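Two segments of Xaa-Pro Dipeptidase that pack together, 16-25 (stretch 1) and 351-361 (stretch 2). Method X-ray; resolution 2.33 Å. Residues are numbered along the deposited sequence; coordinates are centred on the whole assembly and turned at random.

Stretch 1, residues 16-25: LIDGKSDQVQ
Stretch 2, residues 351-361: AMKAIQSATME

Stretch 1 is a loop whose ends are tied together: Leu16 N donates to Gln25 O at 2.8 Å and Gln25 N to Leu16 O at 3.0 Å. Within the loop, Asp18 (chi1 72°, p) accepts at OD1 from Lys20 N (2.8 Å) and Ser21 N (2.9 Å), while Gln23 N donates to Ser21 OG (3.0 Å). Stretch 2 begins as a helix, with Ile355 N to Ala351 O and Gln356 N to Met352 O both at 3.0 Å. The register is set by two CA–CA approaches, Gly19 to Gln356 at 5.5 Å and Asp22 to Met352 at 6.7 Å, so the loop advances as the helix runs backward. The contact buries 520 Å² in total.

Met352, a selenomethionine, points toward the loop with chi1 t, chi2 p and chi3 101°. Its SE lies 3.6 Å from Ile17 CG2, and its CE lies 3.5 Å from Ser21 O, 3.6 Å from Asp22 O and 4.2 Å from Val24 CG2; the long, apolar side chain thus lies against Ile17 and Val24 and the backbone carbonyls of Ser21 and Asp22. Lys353 starts away from the loop, but chi1 -121°, chi2 p and chi3 and chi4 t bring its end back, and NZ forms a salt bridge with Asp22 OD1 at 3.4 Å, its hydrogen bond weak at that length. Ile355 (m, t) points toward the loop and sets CD1 3.8 Å from CD1 of Ile17, which has the same m, t rotamer.

Gln356 (m, t, chi3 -45°) carries most of the polar chemistry. Gln356 NE2 donates weakly to Asp22 OD1 (3.3 Å, N-H...O angle 135°) and lies 3.2 Å from Lys20 O. Gln356 NE2 also donates to the O of water 1 at 2.9 Å; that water donates to Ser21 O at 2.7 Å and accepts a weak bond from Gly19 N at 3.0 Å, joining the Gln356 side chain to the loop backbone.

After Ser357 and Ala358, Thr359 (phi/psi -125/-78, chi1 p) occupies the N-cap position without a side-chain capping bond; its OG1 instead donates to Ile355 O at 2.8 Å and sits 4.2 Å from Gly19 CA. Gly19 adopts phi/psi 103/-24, where a CB would jam against the preceding carbonyl oxygen; an ideal CB would also lie 3.8 Å from Met360 CG. Met360, the second selenomethionine, is m, m, m: CG approaches Gly19 O at 3.2 Å, and CE meets Lys20 CE at 3.7 Å. Glu361 N closes back on Gln356 O at 3.1 Å.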

# COMPACT_ATOMS: atom_id res chain seq x y z
N LEU A 16 -40.72 23.04 34.30
CA LEU A 16 -39.86 23.10 33.13
C LEU A 16 -38.36 23.02 33.42
O LEU A 16 -37.82 23.86 34.15
CB LEU A 16 -40.13 24.37 32.34
CG LEU A 16 -39.17 24.67 31.18
CD1 LEU A 16 -39.42 23.69 30.04
CD2 LEU A 16 -39.36 26.10 30.68
N ILE A 17 -37.72 22.00 32.86
CA ILE A 17 -36.28 21.84 32.95
C ILE A 17 -35.87 22.24 31.53
O ILE A 17 -36.14 21.52 30.58
CB ILE A 17 -35.89 20.37 33.24
CG1 ILE A 17 -36.49 19.93 34.57
CG2 ILE A 17 -34.37 20.23 33.28
CD1 ILE A 17 -36.20 18.49 34.93
N ASP A 18 -35.26 23.41 31.39
CA ASP A 18 -34.91 23.91 30.07
C ASP A 18 -33.58 23.47 29.46
O ASP A 18 -33.35 23.69 28.27
CB ASP A 18 -35.01 25.44 30.03
CG ASP A 18 -33.90 26.15 30.80
OD1 ASP A 18 -32.98 25.49 31.32
OD2 ASP A 18 -33.95 27.40 30.88
N GLY A 19 -32.71 22.85 30.25
CA GLY A 19 -31.44 22.40 29.72
C GLY A 19 -30.25 23.27 30.06
O GLY A 19 -29.12 22.80 30.05
N LYS A 20 -30.50 24.54 30.36
CA LYS A 20 -29.44 25.49 30.71
C LYS A 20 -29.46 25.81 32.20
O LYS A 20 -28.47 25.61 32.90
CB LYS A 20 -29.61 26.79 29.91
CG LYS A 20 -29.24 26.70 28.44
CD LYS A 20 -27.82 27.19 28.20
CE LYS A 20 -27.45 27.12 26.73
NZ LYS A 20 -28.42 27.83 25.86
N SER A 21 -30.60 26.30 32.67
CA SER A 21 -30.78 26.66 34.07
C SER A 21 -30.73 25.45 35.00
O SER A 21 -31.39 24.44 34.74
CB SER A 21 -32.10 27.39 34.28
OG SER A 21 -32.37 27.56 35.66
N ASP A 22 -29.97 25.56 36.08
CA ASP A 22 -29.86 24.47 37.05
C ASP A 22 -31.10 24.43 37.93
O ASP A 22 -31.18 23.64 38.86
CB ASP A 22 -28.63 24.66 37.93
CG ASP A 22 -27.34 24.69 37.14
OD1 ASP A 22 -27.13 23.78 36.30
OD2 ASP A 22 -26.53 25.61 37.36
N GLN A 23 -32.08 25.28 37.62
CA GLN A 23 -33.31 25.35 38.40
C GLN A 23 -34.53 24.81 37.68
O GLN A 23 -34.69 25.01 36.48
CB GLN A 23 -33.60 26.81 38.79
CG GLN A 23 -32.42 27.54 39.40
CD GLN A 23 -31.86 26.84 40.62
OE1 GLN A 23 -32.60 26.54 41.56
NE2 GLN A 23 -30.56 26.57 40.61
N VAL A 24 -35.39 24.13 38.42
CA VAL A 24 -36.62 23.63 37.84
C VAL A 24 -37.56 24.83 37.91
O VAL A 24 -37.82 25.35 38.99
CB VAL A 24 -37.22 22.48 38.65
CG1 VAL A 24 -38.50 21.99 37.98
CG2 VAL A 24 -36.21 21.35 38.78
N GLN A 25 -38.04 25.27 36.76
CA GLN A 25 -38.92 26.43 36.70
C GLN A 25 -40.38 26.01 36.80
O GLN A 25 -40.76 24.97 36.27
CB GLN A 25 -38.66 27.19 35.41
CG GLN A 25 -37.19 27.56 35.24
CD GLN A 25 -36.87 28.09 33.87
OE1 GLN A 25 -37.45 29.08 33.42
NE2 GLN A 25 -35.93 27.44 33.18
N ALA A 351 -28.94 14.50 39.73
CA ALA A 351 -29.97 14.38 38.71
C ALA A 351 -30.00 15.45 37.62
O ALA A 351 -30.10 15.13 36.44
CB ALA A 351 -31.33 14.28 39.38
N MSE A 352 -29.94 16.72 38.00
CA MSE A 352 -30.00 17.80 37.02
C MSE A 352 -28.81 17.77 36.07
O MSE A 352 -28.95 18.02 34.87
CB MSE A 352 -30.08 19.16 37.73
CG MSE A 352 -30.04 20.35 36.78
SE MSE A 352 -31.56 20.29 35.54
CE MSE A 352 -32.82 21.61 36.32
N LYS A 353 -27.64 17.46 36.61
CA LYS A 353 -26.44 17.39 35.79
C LYS A 353 -26.57 16.24 34.80
O LYS A 353 -26.08 16.33 33.67
CB LYS A 353 -25.20 17.19 36.66
CG LYS A 353 -24.17 18.29 36.51
CD LYS A 353 -24.74 19.68 36.82
CE LYS A 353 -23.66 20.76 36.72
NZ LYS A 353 -24.21 22.13 36.91
N ALA A 354 -27.24 15.18 35.22
CA ALA A 354 -27.46 14.03 34.37
C ALA A 354 -28.36 14.41 33.21
O ALA A 354 -28.08 14.06 32.06
CB ALA A 354 -28.08 12.89 35.17
N ILE A 355 -29.45 15.13 33.49
CA ILE A 355 -30.36 15.54 32.43
C ILE A 355 -29.67 16.50 31.46
O ILE A 355 -29.94 16.49 30.26
CB ILE A 355 -31.62 16.20 32.99
CG1 ILE A 355 -32.37 15.21 33.87
CG2 ILE A 355 -32.51 16.67 31.86
CD1 ILE A 355 -33.55 15.79 34.60
N GLN A 356 -28.78 17.34 31.98
CA GLN A 356 -28.08 18.30 31.13
C GLN A 356 -27.08 17.57 30.24
O GLN A 356 -26.74 18.06 29.16
CB GLN A 356 -27.38 19.37 31.99
CG GLN A 356 -28.36 20.17 32.85
CD GLN A 356 -27.73 21.35 33.55
OE1 GLN A 356 -26.65 21.24 34.13
NE2 GLN A 356 -28.41 22.49 33.52
N SER A 357 -26.63 16.40 30.67
CA SER A 357 -25.68 15.64 29.89
C SER A 357 -26.36 14.95 28.70
O SER A 357 -25.69 14.47 27.79
CB SER A 357 -24.98 14.58 30.75
OG SER A 357 -25.80 13.44 30.89
N ALA A 358 -27.68 14.89 28.72
CA ALA A 358 -28.43 14.26 27.64
C ALA A 358 -29.18 15.30 26.81
O ALA A 358 -29.98 14.95 25.94
CB ALA A 358 -29.40 13.25 28.20
N THR A 359 -28.91 16.57 27.08
CA THR A 359 -29.55 17.67 26.37
C THR A 359 -28.51 18.62 25.74
O THR A 359 -28.25 18.56 24.54
CB THR A 359 -30.51 18.46 27.30
OG1 THR A 359 -29.87 18.73 28.55
CG2 THR A 359 -31.76 17.66 27.57
N MSE A 360 -27.92 19.49 26.56
CA MSE A 360 -26.91 20.44 26.08
C MSE A 360 -25.53 19.82 25.84
O MSE A 360 -24.83 20.20 24.90
CB MSE A 360 -26.78 21.61 27.07
CG MSE A 360 -27.94 22.59 27.03
SE MSE A 360 -28.04 23.26 25.19
CE MSE A 360 -26.27 24.12 25.00
N GLU A 361 -25.12 18.89 26.69
CA GLU A 361 -23.81 18.28 26.50
C GLU A 361 -23.78 17.43 25.23
O GLU A 361 -22.79 17.44 24.49
CB GLU A 361 -23.44 17.44 27.72
CG GLU A 361 -23.18 18.31 28.95
CD GLU A 361 -22.25 19.49 28.65
OE1 GLU A 361 -21.03 19.28 28.55
OE2 GLU A 361 -22.76 20.62 28.49
O HOH W 1 -31.26 22.51 32.88